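Local coordinates for protein mevalonate kinase (Staphylococcus aureus, PDB 2X7I) that probably phosphorylates mevalonate with ATP to give phosphomevalonate, as a GHMP-family kinase of the mevalonate pathway, at residues Ile15-Glu20 with Glu227-Ile232; Lys266-Gly271 with Ser275-Ala280. All blocks are in the same frame, centred on the assembly; numbering follows the deposited sequence.

Interaction 1: Ile15-Glu20 with Glu227-Ile232; sequences IILIGE and EALADI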
loop_
_atom_site.group_PDB
_atom_site.type_symbol
_atom_site.label_atom_id
_atom_site.label_comp_id
_atom_site.label_asym_id
_atom_site.label_seq_id
_atom_site.Cartn_x
_atom_site.Cartn_y
_atom_site.Cartn_z
ATOM N N ILE A 15 -0.441 -0.295 -3.760
ATOM C CA ILE A 15 0.505 -1.329 -4.183
ATOM C C ILE A 15 1.292 -0.856 -5.388
ATOM O O ILE A 15 0.738 -0.261 -6.305
ATOM C CB ILE A 15 -0.198 -2.670 -4.524
ATOM C CG1 ILE A 15 -1.044 -3.135 -3.334
ATOM C CG2 ILE A 15 0.839 -3.737 -4.915
ATOM C CD1 ILE A 15 -1.064 -4.636 -3.113
ATOM N N ILE A 16 2.600 -1.096 -5.358
ATOM C CA ILE A 16 3.440 -0.938 -6.530
ATOM C C ILE A 16 3.333 -2.266 -7.257
ATOM O O ILE A 16 3.929 -3.258 -6.837
ATOM C CB ILE A 16 4.916 -0.648 -6.160
ATOM C CG1 ILE A 16 5.048 0.608 -5.281
ATOM C CG2 ILE A 16 5.751 -0.483 -7.414
ATOM C CD1 ILE A 16 4.497 1.881 -5.908
ATOM N N LEU A 17 2.527 -2.301 -8.315
ATOM C CA LEU A 17 2.346 -3.520 -9.096
ATOM C C LEU A 17 3.665 -3.969 -9.711
ATOM O O LEU A 17 4.015 -5.149 -9.658
ATOM C CB LEU A 17 1.332 -3.291 -10.209
ATOM C CG LEU A 17 -0.142 -3.203 -9.809
ATOM C CD1 LEU A 17 -0.971 -3.087 -11.080
ATOM C CD2 LEU A 17 -0.592 -4.399 -8.994
ATOM N N ILE A 18 4.380 -3.011 -10.300
ATOM C CA ILE A 18 5.686 -3.243 -10.908
ATOM C C ILE A 18 6.514 -2.015 -10.602
ATOM O O ILE A 18 6.019 -0.889 -10.713
ATOM C CB ILE A 18 5.609 -3.375 -12.433
ATOM C CG1 ILE A 18 4.517 -4.343 -12.856
ATOM C CG2 ILE A 18 6.938 -3.841 -13.013
ATOM C CD1 ILE A 18 3.963 -4.032 -14.241
ATOM N N GLY A 19 7.769 -2.232 -10.225
ATOM C CA GLY A 19 8.667 -1.145 -9.863
ATOM C C GLY A 19 9.288 -1.386 -8.507
ATOM O O GLY A 19 8.831 -2.246 -7.754
ATOM N N GLU A 20 10.331 -0.624 -8.199
ATOM C CA GLU A 20 11.060 -0.792 -6.952
ATOM C C GLU A 20 10.325 -0.232 -5.741
ATOM O O GLU A 20 9.385 0.543 -5.854
ATOM C CB GLU A 20 12.484 -0.202 -7.049
ATOM C CG GLU A 20 12.582 1.321 -7.159
ATOM C CD GLU A 20 13.927 1.782 -7.746
ATOM O OE1 GLU A 20 14.941 1.792 -7.006
ATOM O OE2 GLU A 20 13.961 2.112 -8.955
ATOM N N GLU A 227 -5.167 -10.426 -19.226
ATOM C CA GLU A 227 -4.251 -11.455 -19.739
ATOM C C GLU A 227 -2.826 -10.929 -19.978
ATOM O O GLU A 227 -1.839 -11.592 -19.625
ATOM C CB GLU A 227 -4.803 -12.124 -21.016
ATOM C CG GLU A 227 -5.302 -11.176 -22.150
ATOM C CD GLU A 227 -4.269 -10.876 -23.249
ATOM O OE1 GLU A 227 -4.691 -10.454 -24.354
ATOM O OE2 GLU A 227 -3.054 -11.058 -23.023
ATOM N N ALA A 228 -2.720 -9.741 -20.565
ATOM C CA ALA A 228 -1.413 -9.144 -20.838
ATOM C C ALA A 228 -0.695 -8.761 -19.544
ATOM O O ALA A 228 0.521 -8.915 -19.439
ATOM C CB ALA A 228 -1.553 -7.946 -21.742
ATOM N N LEU A 229 -1.437 -8.266 -18.556
ATOM C CA LEU A 229 -0.845 -7.990 -17.245
ATOM C C LEU A 229 -0.356 -9.285 -16.593
ATOM O O LEU A 229 0.669 -9.288 -15.920
ATOM C CB LEU A 229 -1.829 -7.264 -16.316
ATOM C CG LEU A 229 -1.202 -6.696 -15.036
ATOM C CD1 LEU A 229 -0.127 -5.650 -15.339
ATOM C CD2 LEU A 229 -2.263 -6.118 -14.117
ATOM N N ALA A 230 -1.085 -10.377 -16.791
ATOM C CA ALA A 230 -0.637 -11.696 -16.341
ATOM C C ALA A 230 0.709 -12.084 -16.990
ATOM O O ALA A 230 1.651 -12.491 -16.307
ATOM C CB ALA A 230 -1.706 -12.748 -16.649
ATOM N N ASP A 231 0.793 -11.935 -18.307
ATOM C CA ASP A 231 2.042 -12.133 -19.035
ATOM C C ASP A 231 3.170 -11.312 -18.393
ATOM O O ASP A 231 4.208 -11.855 -18.014
ATOM C CB ASP A 231 1.841 -11.753 -20.503
ATOM C CG ASP A 231 3.122 -11.796 -21.316
ATOM O OD1 ASP A 231 4.152 -12.313 -20.837
ATOM O OD2 ASP A 231 3.094 -11.302 -22.458
ATOM N N ILE A 232 2.939 -10.012 -18.243
ATOM C CA ILE A 232 3.926 -9.097 -17.661
ATOM C C ILE A 232 4.350 -9.507 -16.247
ATOM O O ILE A 232 5.534 -9.476 -15.933
ATOM C CB ILE A 232 3.407 -7.630 -17.687
ATOM C CG1 ILE A 232 3.383 -7.126 -19.136
ATOM C CG2 ILE A 232 4.267 -6.724 -16.832
ATOM C CD1 ILE A 232 2.602 -5.861 -19.335
#

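Interaction 2: Lys266-Gly271 with Ser275-Ala280; sequences KLTGAG and SMLLLA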
loop_
_atom_site.group_PDB
_atom_site.type_symbol
_atom_site.label_atom_id
_atom_site.label_comp_id
_atom_site.label_asym_id
_atom_site.label_seq_id
_atom_site.Cartn_x
_atom_site.Cartn_y
_atom_site.Cartn_z
ATOM N N LYS A 266 4.131 -12.512 -8.892
ATOM C CA LYS A 266 5.386 -11.768 -8.743
ATOM C C LYS A 266 5.517 -11.179 -7.350
ATOM O O LYS A 266 4.556 -11.110 -6.594
ATOM C CB LYS A 266 5.504 -10.642 -9.779
ATOM C CG LYS A 266 4.618 -9.403 -9.527
ATOM C CD LYS A 266 4.836 -8.325 -10.581
ATOM C CE LYS A 266 6.167 -7.573 -10.420
ATOM N NZ LYS A 266 6.204 -6.684 -9.224
ATOM N N LEU A 267 6.727 -10.758 -7.018
ATOM C CA LEU A 267 7.000 -10.053 -5.778
ATOM C C LEU A 267 6.965 -8.560 -6.056
ATOM O O LEU A 267 7.263 -8.115 -7.164
ATOM C CB LEU A 267 8.374 -10.445 -5.248
ATOM C CG LEU A 267 8.603 -11.932 -4.963
ATOM C CD1 LEU A 267 10.043 -12.175 -4.513
ATOM C CD2 LEU A 267 7.619 -12.449 -3.921
ATOM N N THR A 268 6.604 -7.778 -5.048
ATOM C CA THR A 268 6.643 -6.328 -5.177
ATOM C C THR A 268 8.056 -5.820 -4.969
ATOM O O THR A 268 8.922 -6.550 -4.489
ATOM C CB THR A 268 5.711 -5.647 -4.158
ATOM O OG1 THR A 268 6.119 -5.983 -2.822
ATOM C CG2 THR A 268 4.281 -6.081 -4.393
ATOM N N GLY A 269 8.294 -4.570 -5.350
ATOM C CA GLY A 269 9.539 -3.877 -4.996
ATOM C C GLY A 269 10.777 -4.401 -5.688
ATOM O O GLY A 269 11.862 -4.428 -5.107
ATOM N N ALA A 270 10.611 -4.819 -6.941
ATOM C CA ALA A 270 11.711 -5.331 -7.753
ATOM C C ALA A 270 12.407 -6.506 -7.072
ATOM O O ALA A 270 13.627 -6.601 -7.092
ATOM C CB ALA A 270 12.709 -4.208 -8.072
ATOM N N GLY A 271 11.630 -7.392 -6.451
ATOM C CA GLY A 271 12.206 -8.539 -5.728
ATOM C C GLY A 271 12.396 -8.376 -4.225
ATOM O O GLY A 271 12.855 -9.300 -3.565
ATOM N N SER A 275 5.042 -7.673 -0.667
ATOM C CA SER A 275 3.887 -8.520 -0.935
ATOM C C SER A 275 4.233 -9.533 -2.016
ATOM O O SER A 275 5.160 -9.321 -2.817
ATOM C CB SER A 275 2.691 -7.679 -1.392
ATOM O OG SER A 275 2.308 -6.753 -0.389
ATOM N N MET A 276 3.498 -10.641 -2.016
ATOM C CA MET A 276 3.412 -11.503 -3.192
ATOM C C MET A 276 2.070 -11.175 -3.806
ATOM O O MET A 276 1.071 -11.089 -3.088
ATOM C CB MET A 276 3.484 -12.986 -2.824
ATOM C CG MET A 276 3.654 -13.905 -4.030
ATOM S SD MET A 276 3.959 -15.641 -3.612
ATOM C CE MET A 276 2.290 -16.228 -3.555
ATOM N N LEU A 277 2.054 -10.957 -5.116
ATOM C CA LEU A 277 0.835 -10.634 -5.846
ATOM C C LEU A 277 0.491 -11.788 -6.796
ATOM O O LEU A 277 1.306 -12.142 -7.652
ATOM C CB LEU A 277 1.022 -9.334 -6.639
ATOM C CG LEU A 277 1.676 -8.155 -5.900
ATOM C CD1 LEU A 277 1.969 -6.999 -6.838
ATOM C CD2 LEU A 277 0.808 -7.693 -4.750
ATOM N N LEU A 278 -0.697 -12.373 -6.640
ATOM C CA LEU A 278 -1.151 -13.456 -7.524
ATOM C C LEU A 278 -2.424 -13.034 -8.247
ATOM O O LEU A 278 -3.324 -12.466 -7.636
ATOM C CB LEU A 278 -1.420 -14.750 -6.737
ATOM C CG LEU A 278 -0.247 -15.303 -5.913
ATOM C CD1 LEU A 278 -0.690 -16.465 -5.016
ATOM C CD2 LEU A 278 0.883 -15.727 -6.821
ATOM N N LEU A 279 -2.494 -13.325 -9.543
ATOM C CA LEU A 279 -3.619 -12.918 -10.364
ATOM C C LEU A 279 -4.573 -14.087 -10.577
ATOM O O LEU A 279 -4.155 -15.186 -10.929
ATOM C CB LEU A 279 -3.129 -12.370 -11.709
ATOM C CG LEU A 279 -2.295 -11.083 -11.675
ATOM C CD1 LEU A 279 -2.124 -10.530 -13.083
ATOM C CD2 LEU A 279 -2.920 -10.018 -10.771
ATOM N N ALA A 280 -5.857 -13.835 -10.335
ATOM C CA ALA A 280 -6.909 -14.834 -10.503
ATOM C C ALA A 280 -7.994 -14.223 -11.361
ATOM O O ALA A 280 -8.200 -13.012 -11.327
ATOM C CB ALA A 280 -7.472 -15.239 -9.165
HETATM O O HOH W 1 3.547 -4.395 -1.298
#

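Interaction 1: Ile15-Glu20 with Glu227-Ile232
The carbonyl oxygen of Leu17, a residue that packs against Leu229, takes a hydrogen bond from Lys266 NZ; between Ile15-Glu20 and Glu227-Ile232 themselves no hydrogen bond crosses. The contact is therefore apolar, made by two pairs of branched side chains whose backbones stay well apart, 9.1 Å between Ile18 CA and Ile232 CA. The closer pair is Ile18 CD1 against Ile232 CG2 at 3.7 Å. Ile18 sets CG1 beside its backbone N (chi1 -49°), which carries the terminal methyl out to the helix, while Ile232 answers with its short branch, CG2, lying anti to its own N. The two side chains cross at about a right angle, so they meet methyl on methyl rather than lengthwise. Leu17 CD1 and Leu229 CD2 make a looser meeting at 4.5 Å. Only 125 Å² is buried in total, although all four residues are buried in the whole fold. The corner at Leu17 and Ile18, where the sequence is consistent with the first conserved motif of GHMP kinases, turns both side chains to the helix. Helix 203-222 fills in alongside through Val214 and Ala217 on Ile18 and Val220 on Leu229, while Leu17 also packs on Val32 of strand 29-45 and Met176 of strand 175-180.

Interaction 2: Lys266-Gly271 with Ser275-Ala280
Lys266 and Leu277 form an antiparallel hydrogen-bonded pair, with Leu277 N reaching Lys266 O at 2.9 Å in an almost straight bond (179° at the hydrogen) and Lys266 N returning to Leu277 O at 3.1 Å. Beyond the non-hydrogen-bonded pair Leu267-Met276 the ladder continues with Thr268 N to Ser275 O, but the reverse bond uses a side chain: Ser275 N donates to Thr268 OG1 at 2.9 Å and 170°. This works because OG1 sits between Thr268's own N and carbonyl carbon (chi1 60°), placing the hydroxyl in front of Ser275 N. A water at 2.8 Å from Ser275 OG also makes a weak bond to Thr268 OG1. The same threonine presses its methyl crosswise onto Leu277, with CG2 3.5 Å from CD1, tighter than usual carbon contact. On the face of Leu267 and Met276, CD2 of the leucine lies 4.2 Å from CG of the methionine. The Lys266 chain runs forward along its own strand and bends near its end, so that NZ reaches Leu267 O at 2.7 Å. The glycine-rich run after Thr268 is consistent with the third conserved GHMP motif, which lies by the active site in relatives. Strand 175-180 bonds the far edge of 276-280; Phe233 of helix 226-243 packs on Lys266 and Leu277, and helix 248-259 lies against Leu267 and Met276.

The centres of interactions 1 and 2 lie about 8 Å apart, and both segments of interaction 1 precede those of interaction 2 along the chain. They meet directly at Lys266 NZ, which is 2.7 Å from Leu17 O, a probable hydrogen bond tying the corner after strand 6-16 to the hairpin of strands 264-267 and 276-280. Two packing contacts accompany it: the methyl CG2 of Thr268 is set 3.8 Å from the carbonyl oxygen O of Ile16, and Leu279 CD1 is 3.8 Å from Ala230 CA. Helix 226-243 serves both, carrying segment 227-232 and packing on the four-stranded antiparallel sheet. An N-terminal strand end, a C-terminal helix and the C-terminal sheet are thus joined, probably bringing two conserved GHMP motifs together.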